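Local coordinates for protein putative glycosyltransferase (GalT1) (Streptococcus parasanguinis FW213, PDB 5HEA) that probably transfers a sugar from a nucleotide-sugar donor as a family 2 glycosyltransferase, this chain being the C-terminal part of the longer protein, at residues D25-Q30 and F35-I40. Numbering follows the deposited sequence.
Sequences DSLLRQ and FEIILI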
loop_
_atom_site.group_PDB
_atom_site.type_symbol
_atom_site.label_atom_id
_atom_site.label_comp_id
_atom_site.label_asym_id
_atom_site.label_seq_id
_atom_site.Cartn_x
_atom_site.Cartn_y
_atom_site.Cartn_z
ATOM N N ASP A 25 -13.066 -34.040 20.577
ATOM C CA ASP A 25 -13.667 -35.179 21.283
ATOM C C ASP A 25 -13.182 -36.497 20.663
ATOM O O ASP A 25 -12.817 -37.434 21.378
ATOM C CB ASP A 25 -15.214 -35.126 21.263
ATOM C CG ASP A 25 -15.803 -34.001 22.142
ATOM O OD1 ASP A 25 -15.112 -33.489 23.056
ATOM O OD2 ASP A 25 -16.983 -33.639 21.917
ATOM N N SER A 26 -13.162 -36.568 19.332
ATOM C CA SER A 26 -12.731 -37.800 18.656
ATOM C C SER A 26 -11.244 -38.120 18.888
ATOM O O SER A 26 -10.862 -39.290 18.934
ATOM C CB SER A 26 -13.067 -37.770 17.160
ATOM O OG SER A 26 -12.144 -36.977 16.440
ATOM N N LEU A 27 -10.415 -37.094 19.072
ATOM C CA LEU A 27 -8.989 -37.302 19.347
ATOM C C LEU A 27 -8.686 -37.736 20.780
ATOM O O LEU A 27 -7.860 -38.621 21.011
ATOM C CB LEU A 27 -8.175 -36.034 19.032
ATOM C CG LEU A 27 -8.123 -35.588 17.572
ATOM C CD1 LEU A 27 -7.346 -34.263 17.429
ATOM C CD2 LEU A 27 -7.479 -36.664 16.741
ATOM N N LEU A 28 -9.325 -37.093 21.747
ATOM C CA LEU A 28 -9.135 -37.469 23.144
ATOM C C LEU A 28 -9.613 -38.898 23.442
ATOM O O LEU A 28 -9.145 -39.519 24.394
ATOM C CB LEU A 28 -9.819 -36.462 24.063
ATOM C CG LEU A 28 -9.201 -35.062 24.028
ATOM C CD1 LEU A 28 -9.916 -34.124 25.003
ATOM C CD2 LEU A 28 -7.709 -35.134 24.336
ATOM N N ARG A 29 -10.526 -39.416 22.622
ATOM C CA ARG A 29 -10.978 -40.804 22.743
ATOM C C ARG A 29 -10.068 -41.829 22.060
ATOM O O ARG A 29 -10.481 -42.972 21.863
ATOM C CB ARG A 29 -12.385 -40.966 22.161
ATOM C CG ARG A 29 -13.490 -40.321 22.986
ATOM C CD ARG A 29 -14.855 -40.701 22.434
ATOM N NE ARG A 29 -14.952 -40.482 20.990
ATOM C CZ ARG A 29 -15.662 -39.506 20.422
ATOM N NH1 ARG A 29 -16.352 -38.656 21.177
ATOM N NH2 ARG A 29 -15.692 -39.384 19.100
ATOM N N GLN A 30 -8.850 -41.441 21.690
ATOM C CA GLN A 30 -7.955 -42.373 20.998
ATOM C C GLN A 30 -7.525 -43.518 21.904
ATOM O O GLN A 30 -7.170 -43.298 23.062
ATOM C CB GLN A 30 -6.717 -41.660 20.446
ATOM C CG GLN A 30 -6.988 -40.870 19.193
ATOM C CD GLN A 30 -7.651 -41.711 18.126
ATOM O OE1 GLN A 30 -7.045 -42.648 17.589
ATOM N NE2 GLN A 30 -8.905 -41.396 17.818
ATOM N N PHE A 35 0.001 -39.338 23.150
ATOM C CA PHE A 35 0.087 -38.306 22.133
ATOM C C PHE A 35 0.098 -36.921 22.758
ATOM O O PHE A 35 -0.238 -36.752 23.930
ATOM C CB PHE A 35 -1.073 -38.411 21.133
ATOM C CG PHE A 35 -2.438 -38.351 21.772
ATOM C CD1 PHE A 35 -2.982 -37.144 22.183
ATOM C CD2 PHE A 35 -3.171 -39.504 21.965
ATOM C CE1 PHE A 35 -4.228 -37.092 22.778
ATOM C CE2 PHE A 35 -4.419 -39.467 22.552
ATOM C CZ PHE A 35 -4.954 -38.258 22.957
ATOM N N GLU A 36 0.506 -35.941 21.961
ATOM C CA GLU A 36 0.227 -34.551 22.251
ATOM C C GLU A 36 -0.584 -33.986 21.086
ATOM O O GLU A 36 -0.351 -34.324 19.916
ATOM C CB GLU A 36 1.517 -33.758 22.457
ATOM C CG GLU A 36 2.458 -33.749 21.263
ATOM C CD GLU A 36 3.695 -32.886 21.491
ATOM O OE1 GLU A 36 3.754 -32.153 22.503
ATOM O OE2 GLU A 36 4.616 -32.942 20.656
ATOM N N ILE A 37 -1.558 -33.153 21.418
ATOM C CA ILE A 37 -2.303 -32.411 20.420
ATOM C C ILE A 37 -1.801 -30.985 20.443
ATOM O O ILE A 37 -1.896 -30.300 21.462
ATOM C CB ILE A 37 -3.801 -32.421 20.710
ATOM C CG1 ILE A 37 -4.309 -33.866 20.679
ATOM C CG2 ILE A 37 -4.527 -31.539 19.693
ATOM C CD1 ILE A 37 -5.708 -34.073 21.216
ATOM N N ILE A 38 -1.236 -30.555 19.321
ATOM C CA ILE A 38 -0.785 -29.189 19.166
ATOM C C ILE A 38 -1.829 -28.428 18.377
ATOM O O ILE A 38 -1.977 -28.608 17.166
ATOM C CB ILE A 38 0.575 -29.131 18.482
ATOM C CG1 ILE A 38 1.535 -30.071 19.212
ATOM C CG2 ILE A 38 1.112 -27.700 18.482
ATOM C CD1 ILE A 38 2.852 -30.206 18.539
ATOM N N LEU A 39 -2.600 -27.625 19.104
ATOM C CA LEU A 39 -3.638 -26.795 18.528
ATOM C C LEU A 39 -3.029 -25.461 18.144
ATOM O O LEU A 39 -2.627 -24.701 19.014
ATOM C CB LEU A 39 -4.748 -26.558 19.564
ATOM C CG LEU A 39 -5.748 -27.681 19.815
ATOM C CD1 LEU A 39 -6.773 -27.279 20.892
ATOM C CD2 LEU A 39 -6.437 -28.034 18.510
ATOM N N ILE A 40 -2.946 -25.164 16.850
ATOM C CA ILE A 40 -2.440 -23.857 16.450
ATOM C C ILE A 40 -3.592 -22.944 16.058
ATOM O O ILE A 40 -4.103 -23.011 14.934
ATOM C CB ILE A 40 -1.389 -23.923 15.312
ATOM C CG1 ILE A 40 -0.261 -24.901 15.666
ATOM C CG2 ILE A 40 -0.815 -22.539 15.041
ATOM C CD1 ILE A 40 -0.520 -26.320 15.197
#
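Phe35 and Ile37 pack against the C-terminal end of helix 20-28 in a buried, apolar helix-on-strand contact, with Leu27, Leu28 and Gln30 supplying the other side. Ile37 CD1 touches both leucines: it lies 3.8 Å from CB of Leu27 and 3.9 Å from CD2 of Leu28. The Leu28 side chain crosses that of Ile37 at about a right angle, while Leu27 meets it at a slant. In Leu28 the CA-CB bond does not aim at the strand; CG stands beside the backbone N (chi1 -66°), and the CD2 branch, not the extended CD1, reaches the isoleucine.

Two residues earlier on the strand, the Phe35 ring reaches the place where the helix gives way to a loop. Its CZ comes within 3.5 Å of Leu27 O, a carbonyl that also accepts the backbone N-H of Gln30, and its CE2 touches CB of Gln30 at 3.8 Å. Both partners approach the ring obliquely.

This is the first beta-alpha-beta unit of the GT-A-type, Rossmann-like domain: strand 7-13 leads through helix 20-28 into strand 35-41, which lies parallel to the first. Ile9 of that first strand also touches Phe35, and Val97 packs on Leu27 and Gln30.

Beyond CB, Gln30 bends away at chi2 (-53°), turning its amide back over the helix end. Bonds at both ends fix the rotation of this buried amide: NE2 donates to Ser26 O at 3.1 Å, nearly straight at 161° and in the plane of the amide, and is also bonded to Glu98 O, while OE1 accepts from Leu102 N.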